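Cycloalternan-forming enzyme (Listeria monocytogenes serovar 1/2a, PDB 5F7U) is a multidomain protein of the glycoside hydrolase family 31 type, with a TIM barrel, beta domains and a family 6 carbohydrate-binding module. Local coordinates at residues A[694-706]-A[802-816]. The protein carries 1 engineered substitution. Numbering follows the deposited sequence. Where two conformers were deposited one is given.
Sequences YLYTRMNLLPYIY and IPMNMTDGYQLGQNV
The buried Asn700 meets strand 802-806 and the loop after it at the break between helices 687-700 and 702-715, where the family 31 TIM-barrel region packs against an outermost strand of a five-stranded mixed beta sheet. Its amide works at both ends. OD1 receives Gly813 N at 2.8 Å, the donor lying almost in line with the C=O bond, and a longer, weak bond from Gln814 N. ND2 gives one hydrogen to Asn805 O and the other to Gln814 O, each at 3.0 Å, so both ends of the amide are held and its rotation is fixed. With CG beside the backbone N (chi1 -63°), the amide reaches the loop while the carbonyl of the same residue stays directed at the strand: Asn700 O takes Asn805 N on a lone pair at 2.7 Å. One turn earlier, Tyr696 lays its ring flat against Asn815. The ring and amide planes are only 2° apart, and Asn815 CB sits over the ring centre, 3.5 Å from the centroid, in a CH-pi contact; Gly813 O lies at the ring edge, in plane. The phenol OH is bonded to Asp391 O. Beyond the break, Pro703 and Pro803 meet CB to CB, and the Tyr704 ring presents its edge to Pro803 CD. Tyr704 CG is anti to the backbone N (chi1 170°), which brings CD1 to 3.7 Å from Ile802 CG2; Leu701 CD2 reaches the same methyl. Of strand 835-842, Phe840 touches both prolines and Tyr838 touches Pro803 and Tyr704. On the Met699 side, Val816 CG2 rests on Met699 CB, and a water donates to Met699 O at 2.8 Å and accepts from Asn805 ND2, while OD1 of that amide takes the backbone N of Asp824, a magnesium-site residue.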
loop_
_atom_site.group_PDB
_atom_site.type_symbol
_atom_site.label_atom_id
_atom_site.label_comp_id
_atom_site.label_asym_id
_atom_site.label_seq_id
_atom_site.Cartn_x
_atom_site.Cartn_y
_atom_site.Cartn_z
ATOM N N TYR A 694 17.182 13.439 -3.753
ATOM C CA TYR A 694 16.192 12.362 -3.738
ATOM C C TYR A 694 15.249 12.375 -4.934
ATOM O O TYR A 694 14.988 11.320 -5.510
ATOM C CB TYR A 694 15.458 12.299 -2.386
ATOM C CG TYR A 694 16.407 11.751 -1.375
ATOM C CD1 TYR A 694 16.794 10.411 -1.428
ATOM C CD2 TYR A 694 17.015 12.585 -0.440
ATOM C CE1 TYR A 694 17.745 9.904 -0.555
ATOM C CE2 TYR A 694 17.971 12.085 0.452
ATOM C CZ TYR A 694 18.325 10.750 0.383
ATOM O OH TYR A 694 19.274 10.247 1.253
ATOM N N LEU A 695 14.755 13.551 -5.318
ATOM C CA LEU A 695 13.933 13.632 -6.520
ATOM C C LEU A 695 14.713 13.182 -7.769
ATOM O O LEU A 695 14.183 12.434 -8.598
ATOM C CB LEU A 695 13.350 15.028 -6.731
ATOM C CG LEU A 695 12.534 15.218 -8.023
ATOM C CD1 LEU A 695 11.383 14.216 -8.151
ATOM C CD2 LEU A 695 12.041 16.652 -8.146
ATOM N N TYR A 696 15.957 13.647 -7.911
ATOM C CA TYR A 696 16.756 13.240 -9.084
ATOM C C TYR A 696 17.047 11.750 -9.055
ATOM O O TYR A 696 16.991 11.088 -10.095
ATOM C CB TYR A 696 18.062 14.033 -9.221
ATOM C CG TYR A 696 17.923 15.552 -9.266
ATOM C CD1 TYR A 696 16.711 16.180 -9.619
ATOM C CD2 TYR A 696 19.035 16.359 -9.006
ATOM C CE1 TYR A 696 16.601 17.572 -9.652
ATOM C CE2 TYR A 696 18.942 17.744 -9.038
ATOM C CZ TYR A 696 17.726 18.341 -9.359
ATOM O OH TYR A 696 17.664 19.710 -9.378
ATOM N N THR A 697 17.331 11.216 -7.867
ATOM C CA THR A 697 17.509 9.764 -7.733
ATOM C C THR A 697 16.270 9.004 -8.217
ATOM O O THR A 697 16.392 8.007 -8.960
ATOM C CB THR A 697 17.923 9.341 -6.295
ATOM O OG1 THR A 697 19.188 9.943 -6.001
ATOM C CG2 THR A 697 18.101 7.834 -6.204
ATOM N N ARG A 698 15.085 9.476 -7.805
ATOM C CA ARG A 698 13.842 8.847 -8.234
ATOM C C ARG A 698 13.719 8.905 -9.765
ATOM O O ARG A 698 13.344 7.910 -10.395
ATOM C CB ARG A 698 12.613 9.481 -7.544
ATOM C CG ARG A 698 11.305 8.799 -7.919
ATOM C CD ARG A 698 10.102 9.599 -7.425
ATOM N NE ARG A 698 8.835 8.939 -7.729
ATOM C CZ ARG A 698 8.338 7.906 -7.048
ATOM N NH1 ARG A 698 8.994 7.357 -6.025
ATOM N NH2 ARG A 698 7.170 7.397 -7.408
ATOM N N MET A 699 14.064 10.046 -10.355
ATOM C CA MET A 699 14.036 10.145 -11.800
ATOM C C MET A 699 15.081 9.237 -12.464
ATOM O O MET A 699 14.801 8.644 -13.509
ATOM C CB MET A 699 14.096 11.595 -12.284
ATOM C CG MET A 699 12.907 12.438 -11.799
ATOM S SD MET A 699 11.255 11.770 -12.107
ATOM C CE MET A 699 11.073 12.152 -13.849
ATOM N N ASN A 700 16.245 9.081 -11.830
ATOM C CA ASN A 700 17.268 8.128 -12.333
ATOM C C ASN A 700 16.733 6.690 -12.293
ATOM O O ASN A 700 17.029 5.876 -13.166
ATOM C CB ASN A 700 18.568 8.167 -11.509
ATOM C CG ASN A 700 19.294 9.506 -11.553
ATOM O OD1 ASN A 700 19.816 9.943 -10.521
ATOM N ND2 ASN A 700 19.362 10.150 -12.722
ATOM N N LEU A 701 15.961 6.381 -11.256
ATOM C CA LEU A 701 15.380 5.043 -11.085
ATOM C C LEU A 701 14.020 4.855 -11.739
ATOM O O LEU A 701 13.422 3.770 -11.660
ATOM C CB LEU A 701 15.329 4.680 -9.593
ATOM C CG LEU A 701 16.685 4.504 -8.881
ATOM C CD1 LEU A 701 16.448 4.348 -7.395
ATOM C CD2 LEU A 701 17.426 3.271 -9.391
ATOM N N LEU A 702 13.517 5.892 -12.397
ATOM C CA LEU A 702 12.179 5.787 -13.006
ATOM C C LEU A 702 11.990 4.588 -13.955
ATOM O O LEU A 702 10.907 3.994 -13.939
ATOM C CB LEU A 702 11.709 7.121 -13.623
ATOM C CG LEU A 702 10.238 7.217 -14.061
ATOM C CD1 LEU A 702 9.256 6.951 -12.922
ATOM C CD2 LEU A 702 9.986 8.600 -14.661
ATOM N N PRO A 703 13.029 4.192 -14.743
ATOM C CA PRO A 703 12.776 2.990 -15.575
ATOM C C PRO A 703 12.521 1.714 -14.747
ATOM O O PRO A 703 11.682 0.892 -15.136
ATOM C CB PRO A 703 14.058 2.874 -16.412
ATOM C CG PRO A 703 14.499 4.300 -16.552
ATOM C CD PRO A 703 14.280 4.857 -15.156
ATOM N N TYR A 704 13.215 1.592 -13.618
ATOM C CA TYR A 704 13.032 0.499 -12.658
ATOM C C TYR A 704 11.675 0.614 -11.962
ATOM O O TYR A 704 10.938 -0.376 -11.858
ATOM C CB TYR A 704 14.174 0.544 -11.631
ATOM C CG TYR A 704 14.042 -0.367 -10.426
ATOM C CD1 TYR A 704 14.474 -1.692 -10.488
ATOM C CD2 TYR A 704 13.512 0.110 -9.209
ATOM C CE1 TYR A 704 14.385 -2.532 -9.383
ATOM C CE2 TYR A 704 13.376 -0.737 -8.093
ATOM C CZ TYR A 704 13.835 -2.045 -8.190
ATOM O OH TYR A 704 13.742 -2.906 -7.111
ATOM N N ILE A 705 11.368 1.819 -11.475
ATOM C CA ILE A 705 10.091 2.081 -10.789
ATOM C C ILE A 705 8.900 1.780 -11.696
ATOM O O ILE A 705 7.936 1.126 -11.277
ATOM C CB ILE A 705 10.037 3.535 -10.258
ATOM C CG1 ILE A 705 11.095 3.719 -9.143
ATOM C CG2 ILE A 705 8.617 3.921 -9.793
ATOM C CD1 ILE A 705 11.280 5.173 -8.711
ATOM N N TYR A 706 8.986 2.214 -12.951
ATOM C CA TYR A 706 7.851 2.024 -13.843
ATOM C C TYR A 706 7.717 0.573 -14.280
ATOM O O TYR A 706 6.604 0.078 -14.465
ATOM C CB TYR A 706 7.913 2.978 -15.038
ATOM C CG TYR A 706 6.591 3.111 -15.762
ATOM C CD1 TYR A 706 5.395 3.389 -15.055
ATOM C CD2 TYR A 706 6.511 2.938 -17.144
ATOM C CE1 TYR A 706 4.184 3.501 -15.707
ATOM C CE2 TYR A 706 5.294 3.068 -17.816
ATOM C CZ TYR A 706 4.136 3.339 -17.098
ATOM O OH TYR A 706 2.939 3.448 -17.775
ATOM N N ILE A 802 19.109 -3.432 -12.535
ATOM C CA ILE A 802 18.293 -2.233 -12.261
ATOM C C ILE A 802 18.430 -1.228 -13.407
ATOM O O ILE A 802 19.485 -0.622 -13.552
ATOM C CB ILE A 802 18.697 -1.584 -10.918
ATOM C CG1 ILE A 802 18.515 -2.594 -9.764
ATOM C CG2 ILE A 802 17.899 -0.299 -10.656
ATOM C CD1 ILE A 802 19.342 -2.257 -8.525
ATOM N N PRO A 803 17.357 -1.032 -14.208
ATOM C CA PRO A 803 17.419 -0.032 -15.290
ATOM C C PRO A 803 17.350 1.376 -14.738
ATOM O O PRO A 803 16.595 1.643 -13.781
ATOM C CB PRO A 803 16.183 -0.322 -16.130
ATOM C CG PRO A 803 15.222 -0.957 -15.177
ATOM C CD PRO A 803 16.039 -1.691 -14.133
ATOM N N MET A 804 18.139 2.267 -15.326
ATOM C CA MET A 804 18.262 3.633 -14.843
ATOM C C MET A 804 18.364 4.612 -16.006
ATOM O O MET A 804 18.805 4.254 -17.093
ATOM C CB MET A 804 19.472 3.789 -13.923
ATOM C CG MET A 804 19.534 2.827 -12.744
ATOM S SD MET A 804 21.000 3.117 -11.744
ATOM C CE MET A 804 22.326 2.748 -12.876
ATOM N N ASN A 805 17.941 5.842 -15.758
ATOM C CA ASN A 805 18.082 6.922 -16.725
ATOM C C ASN A 805 19.075 7.910 -16.123
ATOM O O ASN A 805 18.740 8.607 -15.171
ATOM C CB ASN A 805 16.721 7.586 -16.981
ATOM C CG ASN A 805 16.797 8.644 -18.060
ATOM O OD1 ASN A 805 17.695 8.620 -18.896
ATOM N ND2 ASN A 805 15.854 9.580 -18.049
ATOM N N MET A 806 20.291 7.943 -16.676
ATOM C CA MET A 806 21.416 8.708 -16.094
ATOM C C MET A 806 21.860 9.853 -16.990
ATOM O O MET A 806 21.650 9.820 -18.203
ATOM C CB MET A 806 22.627 7.787 -15.844
ATOM C CG MET A 806 22.343 6.577 -14.968
ATOM S SD MET A 806 21.867 6.981 -13.279
ATOM C CE MET A 806 23.362 6.554 -12.397
ATOM N N THR A 807 22.495 10.857 -16.384
ATOM C CA THR A 807 23.163 11.926 -17.146
ATOM C C THR A 807 24.544 11.421 -17.573
ATOM O O THR A 807 24.948 10.314 -17.202
ATOM C CB THR A 807 23.387 13.185 -16.294
ATOM O OG1 THR A 807 24.361 12.898 -15.280
ATOM C CG2 THR A 807 22.083 13.661 -15.657
ATOM N N ASP A 808 25.292 12.243 -18.313
ATOM C CA ASP A 808 26.690 11.925 -18.598
ATOM C C ASP A 808 27.585 11.835 -17.353
ATOM O O ASP A 808 28.746 11.422 -17.449
ATOM C CB ASP A 808 27.287 12.949 -19.573
ATOM C CG ASP A 808 26.847 12.722 -21.004
ATOM O OD1 ASP A 808 26.102 11.763 -21.283
ATOM O OD2 ASP A 808 27.267 13.510 -21.873
ATOM N N GLY A 809 27.073 12.266 -16.204
ATOM C CA GLY A 809 27.790 12.144 -14.937
ATOM C C GLY A 809 27.730 10.736 -14.359
ATOM O O GLY A 809 28.601 10.336 -13.586
ATOM N N TYR A 810 26.688 9.987 -14.718
ATOM C CA TYR A 810 26.537 8.576 -14.341
ATOM C C TYR A 810 26.508 8.284 -12.819
ATOM O O TYR A 810 26.800 7.167 -12.393
ATOM C CB TYR A 810 27.613 7.725 -15.056
ATOM C CG TYR A 810 27.293 7.425 -16.505
ATOM C CD1 TYR A 810 26.330 6.459 -16.838
ATOM C CD2 TYR A 810 27.947 8.087 -17.542
ATOM C CE1 TYR A 810 26.034 6.165 -18.159
ATOM C CE2 TYR A 810 27.659 7.792 -18.873
ATOM C CZ TYR A 810 26.703 6.831 -19.172
ATOM O OH TYR A 810 26.423 6.545 -20.494
ATOM N N GLN A 811 26.163 9.286 -12.015
ATOM C CA GLN A 811 25.966 9.060 -10.581
ATOM C C GLN A 811 24.486 9.176 -10.237
ATOM O O GLN A 811 23.767 9.934 -10.877
ATOM C CB GLN A 811 26.758 10.068 -9.749
ATOM C CG GLN A 811 28.280 10.021 -10.010
ATOM C CD GLN A 811 28.961 8.809 -9.373
ATOM O OE1 GLN A 811 28.710 8.503 -8.211
ATOM N NE2 GLN A 811 29.837 8.115 -10.129
ATOM N N LEU A 812 24.054 8.440 -9.215
ATOM C CA LEU A 812 22.697 8.603 -8.690
ATOM C C LEU A 812 22.537 10.016 -8.133
ATOM O O LEU A 812 23.470 10.567 -7.559
ATOM C CB LEU A 812 22.408 7.562 -7.607
ATOM C CG LEU A 812 22.290 6.123 -8.104
ATOM C CD1 LEU A 812 22.257 5.190 -6.903
ATOM C CD2 LEU A 812 21.061 5.933 -8.989
ATOM N N GLY A 813 21.373 10.613 -8.344
ATOM C CA GLY A 813 21.104 11.954 -7.831
ATOM C C GLY A 813 21.458 13.106 -8.763
ATOM O O GLY A 813 21.599 14.236 -8.312
ATOM N N GLN A 814 21.598 12.812 -10.060
ATOM C CA GLN A 814 21.875 13.832 -11.073
ATOM C C GLN A 814 20.666 13.993 -11.984
ATOM O O GLN A 814 20.113 13.003 -12.470
ATOM C CB GLN A 814 23.144 13.474 -11.863
ATOM C CG GLN A 814 24.351 13.363 -10.947
ATOM C CD GLN A 814 25.619 12.984 -11.661
ATOM O OE1 GLN A 814 25.622 12.119 -12.547
ATOM N NE2 GLN A 814 26.717 13.624 -11.268
ATOM N N ASN A 815 20.270 15.245 -12.196
ATOM C CA ASN A 815 18.991 15.614 -12.818
ATOM C C ASN A 815 18.898 15.235 -14.298
ATOM O O ASN A 815 19.625 15.785 -15.129
ATOM C CB ASN A 815 18.782 17.125 -12.640
ATOM C CG ASN A 815 17.392 17.594 -13.035
ATOM O OD1 ASN A 815 16.499 16.801 -13.304
ATOM N ND2 ASN A 815 17.209 18.904 -13.050
ATOM N N VAL A 816 17.997 14.304 -14.614
ATOM C CA VAL A 816 17.692 13.947 -16.018
ATOM C C VAL A 816 16.428 14.625 -16.569
ATOM O O VAL A 816 16.015 14.378 -17.709
ATOM C CB VAL A 816 17.589 12.407 -16.217
ATOM C CG1 VAL A 816 18.949 11.768 -16.044
ATOM C CG2 VAL A 816 16.551 11.773 -15.285
HETATM O O HOH W 1 17.314 12.744 -12.315
HETATM O O HOH W 2 13.682 9.388 -15.995
#